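Local coordinates for iron-containing alcohol dehydrogenase (Ralstonia eutropha, PDB 3JZD), which probably reduces maleylacetate to 3-oxoadipate with NADH or NADPH, as a homodimeric member of the iron-containing alcohol dehydrogenase family that binds NAD, at residues A[239-244]-A[266-271]. Numbering follows the deposited sequence.
Sequences MALHHK and PHALAY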
HETATM    1  N   MSE A 239      -1.779  -9.463 -15.001  1.00 15.64           N
HETATM    2  CA  MSE A 239      -0.606 -10.154 -15.524  1.00 14.63           C
HETATM    3  C   MSE A 239      -0.747 -10.293 -17.035  1.00 15.30           C
HETATM    4  O   MSE A 239      -1.722  -9.828 -17.621  1.00 16.67           O
HETATM    5  CB  MSE A 239      -0.447 -11.509 -14.836  1.00 15.20           C
HETATM    6  CG  MSE A 239      -0.267 -11.428 -13.311  1.00 16.02           C
HETATM    7 SE   MSE A 239       1.321 -10.459 -12.631  0.75 12.95          SE
HETATM    8  CE  MSE A 239       0.530  -8.663 -12.357  1.00 21.34           C
ATOM      9  N   ALA A 240       0.225 -10.909 -17.693  1.00 14.36           N
ATOM     10  CA  ALA A 240       0.170 -11.030 -19.156  1.00 14.41           C
ATOM     11  C   ALA A 240       0.905 -12.292 -19.626  1.00 12.66           C
ATOM     12  O   ALA A 240       0.750 -13.361 -19.027  1.00 14.67           O
ATOM     13  CB  ALA A 240       0.702  -9.706 -19.855  1.00 10.80           C
ATOM     14  N   LEU A 241       1.719 -12.184 -20.659  1.00 14.51           N
ATOM     15  CA  LEU A 241       2.371 -13.361 -21.249  1.00 16.13           C
ATOM     16  C   LEU A 241       3.011 -14.360 -20.301  1.00 16.13           C
ATOM     17  O   LEU A 241       2.755 -15.567 -20.414  1.00 16.01           O
ATOM     18  CB  LEU A 241       3.393 -12.952 -22.309  1.00 16.20           C
ATOM     19  CG  LEU A 241       4.375 -13.999 -22.852  1.00 19.36           C
ATOM     20  CD1 LEU A 241       3.611 -15.097 -23.645  1.00 14.91           C
ATOM     21  CD2 LEU A 241       5.442 -13.308 -23.706  1.00 14.23           C
ATOM     22  N   HIS A 242       3.838 -13.897 -19.369  1.00 16.28           N
ATOM     23  CA  HIS A 242       4.545 -14.838 -18.536  1.00 14.23           C
ATOM     24  C   HIS A 242       3.604 -15.728 -17.757  1.00 13.81           C
ATOM     25  O   HIS A 242       3.745 -16.949 -17.771  1.00 12.92           O
ATOM     26  CB  HIS A 242       5.502 -14.150 -17.576  1.00 13.88           C
ATOM     27  CG  HIS A 242       6.042 -15.070 -16.546  1.00 11.50           C
ATOM     28  ND1 HIS A 242       7.142 -15.878 -16.770  1.00 14.35           N
ATOM     29  CD2 HIS A 242       5.613 -15.342 -15.291  1.00 14.34           C
ATOM     30  CE1 HIS A 242       7.377 -16.590 -15.683  1.00 19.61           C
ATOM     31  NE2 HIS A 242       6.461 -16.291 -14.767  1.00 11.66           N
ATOM     32  N   HIS A 243       2.676 -15.112 -17.038  1.00 13.99           N
ATOM     33  CA  HIS A 243       1.707 -15.872 -16.244  1.00 14.81           C
ATOM     34  C   HIS A 243       0.796 -16.754 -17.090  1.00 15.21           C
ATOM     35  O   HIS A 243       0.547 -17.900 -16.749  1.00 14.47           O
ATOM     36  CB  HIS A 243       0.926 -14.949 -15.320  1.00 12.45           C
ATOM     37  CG  HIS A 243       1.787 -14.351 -14.250  1.00 17.64           C
ATOM     38  ND1 HIS A 243       2.706 -13.347 -14.509  1.00 17.91           N
ATOM     39  CD2 HIS A 243       1.884 -14.627 -12.926  1.00 16.65           C
ATOM     40  CE1 HIS A 243       3.325 -13.035 -13.387  1.00 22.50           C
ATOM     41  NE2 HIS A 243       2.857 -13.801 -12.412  1.00 18.77           N
ATOM     42  N   LYS A 244       0.344 -16.258 -18.221  1.00 14.31           N
ATOM     43  CA  LYS A 244      -0.489 -17.092 -19.074  1.00 17.12           C
ATOM     44  C   LYS A 244       0.249 -18.340 -19.570  1.00 16.68           C
ATOM     45  O   LYS A 244      -0.298 -19.458 -19.558  1.00 15.65           O
ATOM     46  CB  LYS A 244      -0.965 -16.272 -20.287  1.00 18.55           C
ATOM     47  CG  LYS A 244      -1.953 -15.189 -19.913  1.00 20.13           C
ATOM     48  CD  LYS A 244      -3.299 -15.839 -19.562  1.00 16.44           C
ATOM     49  CE  LYS A 244      -4.365 -14.839 -19.111  1.00 30.14           C
ATOM     50  NZ  LYS A 244      -5.744 -15.474 -19.297  1.00 23.96           N
ATOM     51  N   PRO A 266      12.781 -15.313 -17.758  1.00 12.31           N
ATOM     52  CA  PRO A 266      13.662 -14.568 -18.623  1.00 11.99           C
ATOM     53  C   PRO A 266      13.225 -14.477 -20.121  1.00 15.22           C
ATOM     54  O   PRO A 266      13.447 -13.445 -20.784  1.00 14.17           O
ATOM     55  CB  PRO A 266      14.980 -15.361 -18.503  1.00 14.62           C
ATOM     56  CG  PRO A 266      14.899 -16.096 -17.168  1.00  9.75           C
ATOM     57  CD  PRO A 266      13.439 -16.467 -17.117  1.00 12.21           C
ATOM     58  N   HIS A 267      12.638 -15.560 -20.648  1.00 15.64           N
ATOM     59  CA  HIS A 267      12.231 -15.622 -22.063  1.00 17.29           C
ATOM     60  C   HIS A 267      10.948 -14.852 -22.331  1.00 17.52           C
ATOM     61  O   HIS A 267      10.760 -14.286 -23.423  1.00 16.17           O
ATOM     62  CB  HIS A 267      12.129 -17.087 -22.503  1.00 18.55           C
ATOM     63  CG  HIS A 267      13.407 -17.834 -22.297  1.00 19.62           C
ATOM     64  ND1 HIS A 267      13.646 -18.622 -21.184  1.00 24.28           N
ATOM     65  CD2 HIS A 267      14.565 -17.794 -22.984  1.00 15.17           C
ATOM     66  CE1 HIS A 267      14.880 -19.082 -21.241  1.00 19.30           C
ATOM     67  NE2 HIS A 267      15.452 -18.602 -22.329  1.00 19.31           N
ATOM     68  N   ALA A 268      10.061 -14.840 -21.340  1.00 16.85           N
ATOM     69  CA  ALA A 268       8.838 -14.056 -21.440  1.00 15.45           C
ATOM     70  C   ALA A 268       9.261 -12.574 -21.385  1.00 15.57           C
ATOM     71  O   ALA A 268       8.727 -11.719 -22.127  1.00 14.36           O
ATOM     72  CB  ALA A 268       7.827 -14.427 -20.295  1.00 12.66           C
ATOM     73  N   LEU A 269      10.240 -12.248 -20.539  1.00 15.67           N
ATOM     74  CA  LEU A 269      10.717 -10.858 -20.494  1.00 17.02           C
ATOM     75  C   LEU A 269      11.429 -10.521 -21.812  1.00 17.15           C
ATOM     76  O   LEU A 269      11.189  -9.462 -22.389  1.00 17.17           O
ATOM     77  CB  LEU A 269      11.583 -10.558 -19.263  1.00 16.32           C
ATOM     78  CG  LEU A 269      10.868 -10.663 -17.894  1.00 22.33           C
ATOM     79  CD1 LEU A 269      11.807 -10.476 -16.778  1.00 15.56           C
ATOM     80  CD2 LEU A 269       9.688  -9.676 -17.750  1.00 15.66           C
ATOM     81  N   ALA A 270      12.278 -11.411 -22.321  1.00 16.64           N
ATOM     82  CA  ALA A 270      12.944 -11.116 -23.597  1.00 14.86           C
ATOM     83  C   ALA A 270      11.910 -10.836 -24.725  1.00 15.48           C
ATOM     84  O   ALA A 270      12.113  -9.939 -25.573  1.00 14.09           O
ATOM     85  CB  ALA A 270      13.903 -12.250 -24.017  1.00 14.69           C
ATOM     86  N   TYR A 271      10.798 -11.575 -24.710  1.00 15.67           N
ATOM     87  CA  TYR A 271       9.754 -11.439 -25.723  1.00 14.78           C
ATOM     88  C   TYR A 271       9.110 -10.043 -25.646  1.00 15.99           C
ATOM     89  O   TYR A 271       8.859  -9.403 -26.655  1.00 14.84           O
ATOM     90  CB  TYR A 271       8.687 -12.503 -25.485  1.00 13.67           C
ATOM     91  CG  TYR A 271       7.630 -12.574 -26.533  1.00 15.75           C
ATOM     92  CD1 TYR A 271       6.555 -11.692 -26.529  1.00 12.33           C
ATOM     93  CD2 TYR A 271       7.661 -13.569 -27.519  1.00 17.86           C
ATOM     94  CE1 TYR A 271       5.547 -11.764 -27.489  1.00 13.11           C
ATOM     95  CE2 TYR A 271       6.651 -13.640 -28.499  1.00 14.80           C
ATOM     96  CZ  TYR A 271       5.602 -12.748 -28.467  1.00 17.89           C
ATOM     97  OH  TYR A 271       4.639 -12.805 -29.436  1.00 12.82           O
TER
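Leu241 and His242, in the first turn of helix 241-253, pack on Ala268 and Tyr271 near the end of helix 257-272, joining two consecutive helices of the all-helical C-terminal domain characteristic of iron-containing alcohol dehydrogenases. Ala268 lies at the closest backbone approach, its CA 5.2 Å from the CA of His242. The small methyl permits this spacing: Ala268 CB rests 3.6 Å from His242 CB and also meets the imidazole at its edge, near the ring plane, with ND1 of His242 3.9 Å from that CB. His242 CG stands anti to the backbone N (chi1 169°), which carries the ring past the methyl instead of over it. The far nitrogen, NE2, is hydrogen-bonded to ND1 of His261, about two turns earlier on the helix that bears Ala268, a polar link between the same two helices that helps hold the rotation of the ring beside its apolar contact. Ala177 of helix 165-182 also packs against His242.

Leu241 extends its side chain between Ala268 and Tyr271 and crosses the tyrosine side chain at about a right angle. One branch does the touching: CD2 lies 4.3 Å from Ala268 CB and approaches the phenol ring obliquely. Tyr271 CG is anti to its own N (chi1 -174°), bringing the CB-bearing end of the ring to this methyl, while the hydroxyl OH hydrogen-bonds to the carbonyl O of Pro338. Ile344 of helix 341-353 touches both Leu241 and Tyr271, so that helix covers the Leu241 and Tyr271 side of the contact. The tightest approach is near the same end of the ring, where CD2 of Leu241 sits 3.4 Å from CD1 of Tyr271 and 3.6 Å from its CG.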